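Local coordinates for protein UDP-N-acetylglucosamine 2-epimerase (Methanocaldococcus jannaschii, PDB 4NES) that probably catalyses the reversible epimerization at C-2 that converts UDP-N-acetylglucosamine into UDP-N-acetylmannosamine, working as a homodimer with a GT-B fold, at residues 200-205 / 283-288; 301-306 / 332-337; 235-240 / 264-269. All blocks are in the same frame, centred on the assembly; numbering follows the deposited sequence.

Contact 1. Residues 200-205 / 283-288. With UDP (uridine-5'-diphosphate), chain C.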
loop_
_atom_site.group_PDB
_atom_site.type_symbol
_atom_site.label_atom_id
_atom_site.label_comp_id
_atom_site.label_asym_id
_atom_site.label_seq_id
_atom_site.Cartn_x
_atom_site.Cartn_y
_atom_site.Cartn_z
ATOM N N ASP A 200 44.960 2.039 8.436
ATOM C CA ASP A 200 44.148 3.031 7.731
ATOM C C ASP A 200 43.378 2.409 6.569
ATOM O O ASP A 200 43.975 1.908 5.613
ATOM C CB ASP A 200 45.031 4.162 7.200
ATOM C CG ASP A 200 45.191 5.301 8.188
ATOM O OD1 ASP A 200 44.917 5.105 9.392
ATOM O OD2 ASP A 200 45.601 6.400 7.753
ATOM N N TYR A 201 42.050 2.437 6.642
ATOM C CA TYR A 201 41.241 1.930 5.538
ATOM C C TYR A 201 39.913 2.660 5.436
ATOM O O TYR A 201 39.470 3.291 6.393
ATOM C CB TYR A 201 40.987 0.426 5.681
ATOM C CG TYR A 201 40.192 0.054 6.919
ATOM C CD1 TYR A 201 40.829 -0.222 8.117
ATOM C CD2 TYR A 201 38.802 -0.020 6.884
ATOM C CE1 TYR A 201 40.114 -0.564 9.257
ATOM C CE2 TYR A 201 38.074 -0.355 8.023
ATOM C CZ TYR A 201 38.739 -0.627 9.204
ATOM O OH TYR A 201 38.053 -0.967 10.349
ATOM N N PHE A 202 39.295 2.593 4.260
ATOM C CA PHE A 202 37.916 3.033 4.093
ATOM C C PHE A 202 37.066 1.775 4.017
ATOM O O PHE A 202 37.476 0.782 3.417
ATOM C CB PHE A 202 37.718 3.830 2.803
ATOM C CG PHE A 202 38.464 5.146 2.748
ATOM C CD1 PHE A 202 39.081 5.679 3.870
ATOM C CD2 PHE A 202 38.516 5.856 1.554
ATOM C CE1 PHE A 202 39.763 6.888 3.798
ATOM C CE2 PHE A 202 39.187 7.071 1.476
ATOM C CZ PHE A 202 39.807 7.587 2.595
ATOM N N LEU A 203 35.886 1.816 4.628
ATOM C CA LEU A 203 34.957 0.695 4.578
ATOM C C LEU A 203 33.841 0.987 3.580
ATOM O O LEU A 203 33.226 2.056 3.624
ATOM C CB LEU A 203 34.361 0.470 5.969
ATOM C CG LEU A 203 33.398 -0.707 6.147
ATOM C CD1 LEU A 203 34.082 -2.056 5.930
ATOM C CD2 LEU A 203 32.763 -0.644 7.518
ATOM N N LEU A 204 33.573 0.039 2.684
ATOM C CA LEU A 204 32.567 0.222 1.647
ATOM C C LEU A 204 31.483 -0.852 1.683
ATOM O O LEU A 204 31.790 -2.038 1.784
ATOM C CB LEU A 204 33.250 0.201 0.275
ATOM C CG LEU A 204 32.376 0.203 -0.983
ATOM C CD1 LEU A 204 31.625 1.513 -1.150
ATOM C CD2 LEU A 204 33.244 -0.091 -2.215
ATOM N N THR A 205 30.220 -0.433 1.600
ATOM C CA THR A 205 29.126 -1.345 1.254
ATOM C C THR A 205 28.264 -0.681 0.195
ATOM O O THR A 205 28.127 0.533 0.189
ATOM C CB THR A 205 28.236 -1.779 2.461
ATOM O OG1 THR A 205 27.352 -0.712 2.841
ATOM C CG2 THR A 205 29.072 -2.260 3.653
ATOM N N LEU A 283 37.111 6.245 7.248
ATOM C CA LEU A 283 35.836 6.776 6.794
ATOM C C LEU A 283 35.003 5.652 6.180
ATOM O O LEU A 283 35.529 4.588 5.836
ATOM C CB LEU A 283 36.028 8.000 5.885
ATOM C CG LEU A 283 36.084 7.969 4.370
ATOM C CD1 LEU A 283 34.681 8.041 3.859
ATOM C CD2 LEU A 283 36.893 9.155 3.839
ATOM N N ILE A 284 33.689 5.855 6.142
ATOM C CA ILE A 284 32.761 4.852 5.644
ATOM C C ILE A 284 32.094 5.349 4.354
ATOM O O ILE A 284 31.656 6.493 4.277
ATOM C CB ILE A 284 31.711 4.511 6.729
ATOM C CG1 ILE A 284 32.374 3.747 7.881
ATOM C CG2 ILE A 284 30.559 3.722 6.128
ATOM C CD1 ILE A 284 31.555 3.704 9.168
ATOM N N LEU A 285 32.067 4.496 3.330
ATOM C CA LEU A 285 31.425 4.814 2.058
ATOM C C LEU A 285 30.293 3.830 1.877
ATOM O O LEU A 285 30.508 2.623 1.922
ATOM C CB LEU A 285 32.406 4.611 0.907
ATOM C CG LEU A 285 33.787 5.238 1.051
ATOM C CD1 LEU A 285 34.766 4.639 0.036
ATOM C CD2 LEU A 285 33.663 6.712 0.848
ATOM N N THR A 286 29.075 4.318 1.673
ATOM C CA THR A 286 27.954 3.396 1.673
ATOM C C THR A 286 26.736 3.913 0.931
ATOM O O THR A 286 26.578 5.121 0.716
ATOM C CB THR A 286 27.547 3.064 3.130
ATOM O OG1 THR A 286 26.728 1.886 3.168
ATOM C CG2 THR A 286 26.800 4.227 3.778
ATOM N N ASP A 287 25.859 2.984 0.565
ATOM C CA ASP A 287 24.494 3.358 0.219
ATOM C C ASP A 287 23.463 2.662 1.119
ATOM O O ASP A 287 22.265 2.671 0.825
ATOM C CB ASP A 287 24.183 3.166 -1.278
ATOM C CG ASP A 287 24.146 1.706 -1.704
ATOM O OD1 ASP A 287 24.302 0.815 -0.852
ATOM O OD2 ASP A 287 23.921 1.449 -2.907
ATOM N N SER A 288 23.938 2.059 2.209
ATOM C CA SER A 288 23.075 1.409 3.189
ATOM C C SER A 288 22.391 2.407 4.116
ATOM O O SER A 288 23.005 3.399 4.514
ATOM C CB SER A 288 23.936 0.482 4.045
ATOM O OG SER A 288 23.224 0.068 5.197
HETATM N N1 UDP C . 25.929 -5.296 8.403
HETATM C C2 UDP C . 26.501 -6.415 8.909
HETATM N N3 UDP C . 27.456 -7.057 8.202
HETATM C C4 UDP C . 27.872 -6.629 6.990
HETATM C C5 UDP C . 27.301 -5.477 6.433
HETATM C C6 UDP C . 26.308 -4.831 7.177
HETATM O O2 UDP C . 26.157 -6.848 10.011
HETATM O O4 UDP C . 28.854 -7.334 6.301
HETATM C "C1'" UDP C . 24.849 -4.578 9.103
HETATM C "C2'" UDP C . 25.061 -3.200 9.450
HETATM O "O2'" UDP C . 25.848 -3.097 10.616
HETATM C "C3'" UDP C . 23.695 -2.674 9.581
HETATM C "C4'" UDP C . 22.911 -3.496 8.671
HETATM O "O4'" UDP C . 23.755 -4.513 8.191
HETATM O "O3'" UDP C . 23.165 -2.777 10.873
HETATM C "C5'" UDP C . 22.404 -2.758 7.479
HETATM O "O5'" UDP C . 21.762 -3.612 6.565
HETATM P PA UDP C . 21.780 -3.358 5.001
HETATM O O1A UDP C . 21.863 -4.703 4.312
HETATM O O2A UDP C . 22.945 -2.455 4.655
HETATM O O3A UDP C . 20.395 -2.724 4.589
HETATM P PB UDP C . 19.744 -1.306 4.744
HETATM O O1B UDP C . 20.077 -0.727 6.111
HETATM O O2B UDP C . 20.223 -0.427 3.618
HETATM O O3B UDP C . 18.279 -1.613 4.597
HETATM O O HOH W 1 25.089 -0.862 1.240
#
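L283 opens the contact by laying its CD2 over one face of the F202 ring, 3.8 Å from the ring centroid and displaced toward the rim, a CH-pi contact. Strands 201-205 and 283-286 are parallel neighbours at the middle of the Rossmann-like sheet of the second GT-B domain. The carbonyl of L283 takes the N-H of L203, and I284, on the other face of the sheet, brings its CG1 to CB of L203. L285 makes two backbone bonds to strand 201-205: its N gives a nearly straight bond to L203 O (2.7 Å, 179° at the hydrogen), and its O accepts from T205 N. Its side chain lies on the side of the sheet that carries F202, where CB meets CD1 of L204 at 3.8 Å and CD1 approaches CB of F202.

At T286 the two threonines lie side by side. T286 OG1 donates to T205 OG1 (2.7 Å) and accepts from S288 N, closing an ST turn. D287 OD1 takes a hydrogen bond from a water that also binds T205 OG1; the same carboxylate is held by the backbone N atoms of H207, the probable active-site residue, and R208. S288 caps helix 289-298 through V291 N, and with OG anti to its backbone N (chi1 166°) it donates to O2A of UDP at 2.6 Å.

Contact 2. Residues 301-306 / 332-337; sequences PCITLR and KAVEIM
This is an apolar helix-on-sheet contact: I303 of strand 302-304 and P301 just before it pack against helix 327-338 on one side of the parallel sheet of the second Rossmann-like domain. No hydrogen bond crosses it. The short strand and helix segments run nearly antiparallel, at 161°, with axes 9.1 Å apart, as expected where a helix returns across a parallel alpha/beta sheet.

I303 carries most of the strand's share. Its CG1 stands anti to the carbonyl carbon (chi1 -68°), and the chain extends from there so that CD1 meets the helix backbone and side chains together. That methyl lies 3.7 Å from CG2 of V334, the two side chains crossing at about a right angle, and 3.9 Å from CB of A333. The small alanine lets CD1 come equally close to the main chain, 3.7 Å from A333 C. An alanine in place of I303 would probably open a gap beneath the helix, with V334 CG2 and M337 CG losing their apolar neighbours.

M337, a selenomethionine, slides past I303 in the opposite direction, its CG 4.0 Å from I303 CG1. Bends at chi2 and chi3 fold its chain, and CE ends 3.2 Å from the carbonyl O of C302. Nearer the root of the same side chain, CB rests against P301 CB at 3.9 Å, while P301 CG touches the backbone O of M337.

The strand lies between 283-286 and 320-322, and both neighbours share the packing: I303 also touches L283, L285 and I321, A333 reaches I321, and V334 reaches L283. C302 points away from helix 327-338 and meets A295 of helix 289-298 across the sheet.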
loop_
_atom_site.group_PDB
_atom_site.type_symbol
_atom_site.label_atom_id
_atom_site.label_comp_id
_atom_site.label_asym_id
_atom_site.label_seq_id
_atom_site.Cartn_x
_atom_site.Cartn_y
_atom_site.Cartn_z
ATOM N N PRO A 301 33.226 9.497 9.991
ATOM C CA PRO A 301 32.641 10.232 8.864
ATOM C C PRO A 301 32.093 9.308 7.777
ATOM O O PRO A 301 32.682 8.266 7.468
ATOM C CB PRO A 301 33.826 11.041 8.316
ATOM C CG PRO A 301 34.793 11.113 9.441
ATOM C CD PRO A 301 34.643 9.833 10.198
ATOM N N CYS A 302 30.965 9.704 7.203
ATOM C CA CYS A 302 30.274 8.887 6.222
ATOM C C CYS A 302 30.126 9.636 4.899
ATOM O O CYS A 302 29.891 10.854 4.878
ATOM C CB CYS A 302 28.897 8.492 6.766
ATOM S SG CYS A 302 28.045 7.226 5.791
ATOM N N ILE A 303 30.289 8.912 3.798
ATOM C CA ILE A 303 29.986 9.440 2.475
ATOM C C ILE A 303 28.956 8.519 1.850
ATOM O O ILE A 303 29.189 7.312 1.713
ATOM C CB ILE A 303 31.242 9.522 1.597
ATOM C CG1 ILE A 303 32.187 10.589 2.139
ATOM C CG2 ILE A 303 30.860 9.830 0.146
ATOM C CD1 ILE A 303 33.573 10.526 1.538
ATOM N N THR A 304 27.808 9.089 1.494
ATOM C CA THR A 304 26.685 8.294 1.010
ATOM C C THR A 304 26.590 8.374 -0.508
ATOM O O THR A 304 26.464 9.462 -1.087
ATOM C CB THR A 304 25.359 8.704 1.681
ATOM O OG1 THR A 304 25.464 8.479 3.091
ATOM C CG2 THR A 304 24.213 7.861 1.155
ATOM N N LEU A 305 26.672 7.213 -1.150
ATOM C CA LEU A 305 26.694 7.114 -2.608
ATOM C C LEU A 305 25.267 7.087 -3.161
ATOM O O LEU A 305 24.867 6.151 -3.862
ATOM C CB LEU A 305 27.484 5.861 -3.013
ATOM C CG LEU A 305 28.912 5.784 -2.447
ATOM C CD1 LEU A 305 29.426 4.349 -2.453
ATOM C CD2 LEU A 305 29.858 6.683 -3.223
ATOM N N ARG A 306 24.500 8.127 -2.825
ATOM C CA ARG A 306 23.103 8.271 -3.240
ATOM C C ARG A 306 22.830 9.743 -3.501
ATOM O O ARG A 306 23.587 10.606 -3.049
ATOM C CB ARG A 306 22.151 7.763 -2.146
ATOM C CG ARG A 306 22.253 6.277 -1.845
ATOM C CD ARG A 306 21.400 5.879 -0.632
ATOM N NE ARG A 306 20.020 6.324 -0.784
ATOM C CZ ARG A 306 19.115 6.346 0.193
ATOM N NH1 ARG A 306 19.431 5.910 1.404
ATOM N NH2 ARG A 306 17.892 6.798 -0.043
ATOM N N LYS A 332 35.952 15.196 -3.736
ATOM C CA LYS A 332 35.900 16.360 -2.856
ATOM C C LYS A 332 35.409 15.973 -1.463
ATOM O O LYS A 332 35.942 16.442 -0.455
ATOM C CB LYS A 332 34.997 17.446 -3.435
ATOM C CG LYS A 332 34.822 18.656 -2.520
ATOM C CD LYS A 332 36.146 19.376 -2.276
ATOM C CE LYS A 332 35.940 20.663 -1.489
ATOM N NZ LYS A 332 37.155 21.525 -1.503
ATOM N N ALA A 333 34.398 15.111 -1.416
ATOM C CA ALA A 333 33.857 14.644 -0.141
ATOM C C ALA A 333 34.889 13.905 0.714
ATOM O O ALA A 333 34.895 14.043 1.940
ATOM C CB ALA A 333 32.647 13.769 -0.376
ATOM N N VAL A 334 35.747 13.112 0.081
ATOM C CA VAL A 334 36.788 12.409 0.819
ATOM C C VAL A 334 37.727 13.410 1.484
ATOM O O VAL A 334 38.072 13.263 2.655
ATOM C CB VAL A 334 37.562 11.420 -0.078
ATOM C CG1 VAL A 334 38.778 10.880 0.643
ATOM C CG2 VAL A 334 36.657 10.274 -0.508
ATOM N N GLU A 335 38.121 14.444 0.743
ATOM C CA GLU A 335 38.970 15.487 1.309
ATOM C C GLU A 335 38.306 16.166 2.506
ATOM O O GLU A 335 38.926 16.336 3.555
ATOM C CB GLU A 335 39.325 16.529 0.248
ATOM C CG GLU A 335 40.342 17.553 0.716
ATOM C CD GLU A 335 40.722 18.527 -0.379
ATOM O OE1 GLU A 335 41.934 18.710 -0.621
ATOM O OE2 GLU A 335 39.807 19.112 -0.994
ATOM N N ILE A 336 37.040 16.542 2.344
ATOM C CA ILE A 336 36.285 17.199 3.404
ATOM C C ILE A 336 36.199 16.300 4.633
ATOM O O ILE A 336 36.482 16.731 5.751
ATOM C CB ILE A 336 34.863 17.556 2.926
ATOM C CG1 ILE A 336 34.928 18.592 1.793
ATOM C CG2 ILE A 336 34.005 18.066 4.081
ATOM C CD1 ILE A 336 33.606 18.821 1.089
HETATM N N MSE A 337 35.830 15.043 4.419
HETATM C CA MSE A 337 35.604 14.131 5.539
HETATM C C MSE A 337 36.894 13.658 6.214
HETATM O O MSE A 337 36.896 13.361 7.406
HETATM C CB MSE A 337 34.746 12.951 5.089
HETATM C CG MSE A 337 33.317 13.344 4.756
HETATM SE SE MSE A 337 32.541 14.449 6.169
HETATM C CE MSE A 337 30.815 13.587 6.301
#

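Contact 3. Residues 235-240 / 264-269; sequences AIIFSI and KIIEPV. With UDP (uridine-5'-diphosphate), chain C.
Backbone hydrogen bonds at I236, F238 and I240 tie segment 235-240 to strand 263-266, forming the parallel ladder at one edge of the second GT-B domain's sheet. K264 N gives to I236 O, F238 N to K264 O at 2.8 Å, I266 N to F238 O, and I240 N to I266 O at 3.0 Å. The middle two donors lie tilted from the carbonyl planes, by 22° at K264 O and 28° at F238 O.

Side-chain packing occupies both faces. On the I237 side, I266 CD1 meets I237 CG2 at 4.0 Å, and I266 CG1 rides against CA and CB of S239. On the face with F238, CG2 of I240 sits between the backbone N and the carbonyl carbon, where it meets I265 CG2 at 3.6 Å and lies close to I266 O. I240 CB also stands over the centre of the F238 ring. Beyond the strand, the P268 ring lies against a carbonyl oxygen, with CD 3.3 Å from I240 O.

The polar contacts go to the uracil of UDP. Its O4 accepts twice, from S239 OG at 2.8 Å and from V269 N at 3.0 Å, while its N3 donates to V269 O. S239 OG is anti to its own backbone N (chi1 171°) and reaches O4 past P268 CA. Matching an N-H donor at N3 and an acceptor at O4, this pattern reads the Watson-Crick edge of the base and would probably disfavour cytosine.

On the sheet's two sides lie different helices: 254-259 packs through L257 on F238 and I265, and 271-280 through L277 on I266 and F274 on S239 and V269. Strand 201-205 flanks 235-239 on its inner side, leaving 263-266 outermost within the chain.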
loop_
_atom_site.group_PDB
_atom_site.type_symbol
_atom_site.label_atom_id
_atom_site.label_comp_id
_atom_site.label_asym_id
_atom_site.label_seq_id
_atom_site.Cartn_x
_atom_site.Cartn_y
_atom_site.Cartn_z
ATOM N N ALA A 235 43.577 1.998 1.285
ATOM C CA ALA A 235 43.027 0.661 1.113
ATOM C C ALA A 235 41.528 0.697 1.376
ATOM O O ALA A 235 41.058 1.454 2.228
ATOM C CB ALA A 235 43.698 -0.322 2.041
ATOM N N ILE A 236 40.784 -0.124 0.640
ATOM C CA ILE A 236 39.340 -0.221 0.796
ATOM C C ILE A 236 38.992 -1.635 1.235
ATOM O O ILE A 236 39.506 -2.606 0.668
ATOM C CB ILE A 236 38.628 0.021 -0.545
ATOM C CG1 ILE A 236 39.137 1.300 -1.222
ATOM C CG2 ILE A 236 37.123 0.051 -0.362
ATOM C CD1 ILE A 236 38.797 2.576 -0.486
ATOM N N ILE A 237 38.145 -1.756 2.251
ATOM C CA ILE A 237 37.550 -3.040 2.607
ATOM C C ILE A 237 36.093 -3.010 2.157
ATOM O O ILE A 237 35.326 -2.145 2.586
ATOM C CB ILE A 237 37.635 -3.314 4.118
ATOM C CG1 ILE A 237 39.101 -3.365 4.557
ATOM C CG2 ILE A 237 36.936 -4.624 4.468
ATOM C CD1 ILE A 237 39.301 -3.559 6.054
ATOM N N PHE A 238 35.722 -3.942 1.288
ATOM C CA PHE A 238 34.402 -3.952 0.657
ATOM C C PHE A 238 33.661 -5.213 1.086
ATOM O O PHE A 238 34.002 -6.317 0.654
ATOM C CB PHE A 238 34.604 -3.921 -0.869
ATOM C CG PHE A 238 33.329 -3.865 -1.697
ATOM C CD1 PHE A 238 32.104 -3.520 -1.149
ATOM C CD2 PHE A 238 33.390 -4.148 -3.059
ATOM C CE1 PHE A 238 30.960 -3.479 -1.937
ATOM C CE2 PHE A 238 32.255 -4.108 -3.852
ATOM C CZ PHE A 238 31.036 -3.769 -3.293
ATOM N N SER A 239 32.669 -5.056 1.960
ATOM C CA SER A 239 31.764 -6.160 2.288
ATOM C C SER A 239 30.688 -6.191 1.216
ATOM O O SER A 239 29.905 -5.244 1.102
ATOM C CB SER A 239 31.121 -5.962 3.660
ATOM O OG SER A 239 30.097 -6.922 3.868
ATOM N N ILE A 240 30.644 -7.269 0.431
ATOM C CA ILE A 240 29.836 -7.290 -0.788
ATOM C C ILE A 240 28.523 -8.075 -0.641
ATOM O O ILE A 240 28.515 -9.294 -0.456
ATOM C CB ILE A 240 30.669 -7.791 -1.994
ATOM C CG1 ILE A 240 29.849 -7.756 -3.283
ATOM C CG2 ILE A 240 31.241 -9.174 -1.725
ATOM C CD1 ILE A 240 30.693 -8.089 -4.496
ATOM N N LYS A 264 40.114 -4.948 -0.651
ATOM C CA LYS A 264 39.900 -6.260 -0.057
ATOM C C LYS A 264 38.411 -6.566 -0.049
ATOM O O LYS A 264 37.636 -5.918 0.656
ATOM C CB LYS A 264 40.469 -6.337 1.360
ATOM C CG LYS A 264 40.263 -7.703 2.023
ATOM C CD LYS A 264 41.472 -8.131 2.840
ATOM C CE LYS A 264 41.233 -9.460 3.541
ATOM N NZ LYS A 264 41.034 -10.591 2.592
ATOM N N ILE A 265 38.010 -7.543 -0.856
ATOM C CA ILE A 265 36.617 -7.945 -0.935
ATOM C C ILE A 265 36.364 -9.037 0.078
ATOM O O ILE A 265 37.075 -10.046 0.113
ATOM C CB ILE A 265 36.253 -8.474 -2.331
ATOM C CG1 ILE A 265 36.618 -7.444 -3.405
ATOM C CG2 ILE A 265 34.772 -8.815 -2.397
ATOM C CD1 ILE A 265 36.299 -7.900 -4.824
ATOM N N ILE A 266 35.358 -8.832 0.918
ATOM C CA ILE A 266 34.972 -9.847 1.891
ATOM C C ILE A 266 33.495 -10.178 1.735
ATOM O O ILE A 266 32.689 -9.318 1.358
ATOM C CB ILE A 266 35.319 -9.431 3.354
ATOM C CG1 ILE A 266 34.479 -8.236 3.810
ATOM C CG2 ILE A 266 36.808 -9.123 3.483
ATOM C CD1 ILE A 266 34.708 -7.863 5.272
ATOM N N GLU A 267 33.153 -11.437 1.977
ATOM C CA GLU A 267 31.764 -11.856 2.042
ATOM C C GLU A 267 31.123 -11.152 3.231
ATOM O O GLU A 267 31.826 -10.759 4.177
ATOM C CB GLU A 267 31.674 -13.366 2.252
ATOM C CG GLU A 267 32.389 -14.208 1.218
ATOM C CD GLU A 267 32.331 -15.689 1.562
ATOM O OE1 GLU A 267 31.212 -16.246 1.612
ATOM O OE2 GLU A 267 33.403 -16.289 1.794
ATOM N N PRO A 268 29.791 -10.995 3.202
ATOM C CA PRO A 268 29.071 -10.390 4.324
ATOM C C PRO A 268 29.461 -11.041 5.652
ATOM O O PRO A 268 29.580 -12.270 5.733
ATOM C CB PRO A 268 27.608 -10.676 3.983
ATOM C CG PRO A 268 27.583 -10.661 2.489
ATOM C CD PRO A 268 28.887 -11.311 2.077
ATOM N N VAL A 269 29.665 -10.216 6.676
ATOM C CA VAL A 269 30.070 -10.708 7.997
ATOM C C VAL A 269 28.996 -10.459 9.047
ATOM O O VAL A 269 28.024 -9.739 8.811
ATOM C CB VAL A 269 31.400 -10.071 8.459
ATOM C CG1 VAL A 269 32.515 -10.395 7.475
ATOM C CG2 VAL A 269 31.233 -8.560 8.630
HETATM N N1 UDP C . 25.929 -5.296 8.403
HETATM C C2 UDP C . 26.501 -6.415 8.909
HETATM N N3 UDP C . 27.456 -7.057 8.202
HETATM C C4 UDP C . 27.872 -6.629 6.990
HETATM C C5 UDP C . 27.301 -5.477 6.433
HETATM C C6 UDP C . 26.308 -4.831 7.177
HETATM O O2 UDP C . 26.157 -6.848 10.011
HETATM O O4 UDP C . 28.854 -7.334 6.301
HETATM C "C1'" UDP C . 24.849 -4.578 9.103
HETATM C "C2'" UDP C . 25.061 -3.200 9.450
HETATM O "O2'" UDP C . 25.848 -3.097 10.616
HETATM C "C3'" UDP C . 23.695 -2.674 9.581
HETATM C "C4'" UDP C . 22.911 -3.496 8.671
HETATM O "O4'" UDP C . 23.755 -4.513 8.191
HETATM O "O3'" UDP C . 23.165 -2.777 10.873
HETATM C "C5'" UDP C . 22.404 -2.758 7.479
HETATM O "O5'" UDP C . 21.762 -3.612 6.565
HETATM P PA UDP C . 21.780 -3.358 5.001
HETATM O O1A UDP C . 21.863 -4.703 4.312
HETATM O O2A UDP C . 22.945 -2.455 4.655
HETATM O O3A UDP C . 20.395 -2.724 4.589
HETATM P PB UDP C . 19.744 -1.306 4.744
HETATM O O1B UDP C . 20.077 -0.727 6.111
HETATM O O2B UDP C . 20.223 -0.427 3.618
HETATM O O3B UDP C . 18.279 -1.613 4.597
#

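All three contacts reach one parallel sheet, ordered 263-266, 235-239, 201-205, 283-286, 302-304, 320-322, contact 2 through strand 302-304 alone. Contact 1 is central: its centre lies about 9 Å from that of each of the others, while the centres of contacts 2 and 3 are about 18 Å apart and do not touch. Probable backbone hydrogen bonds join I237 to F202 and L204 on one flank and I303 to I284 on the other. In sequence both segments of contact 3 fall between the two of contact 1, and contact 2 comes after. C-terminal strand ends lead to UDP: contact 1 bonds its alpha-phosphate, contact 3 its uracil, whereas contact 2 packs a helix away from the nucleotide.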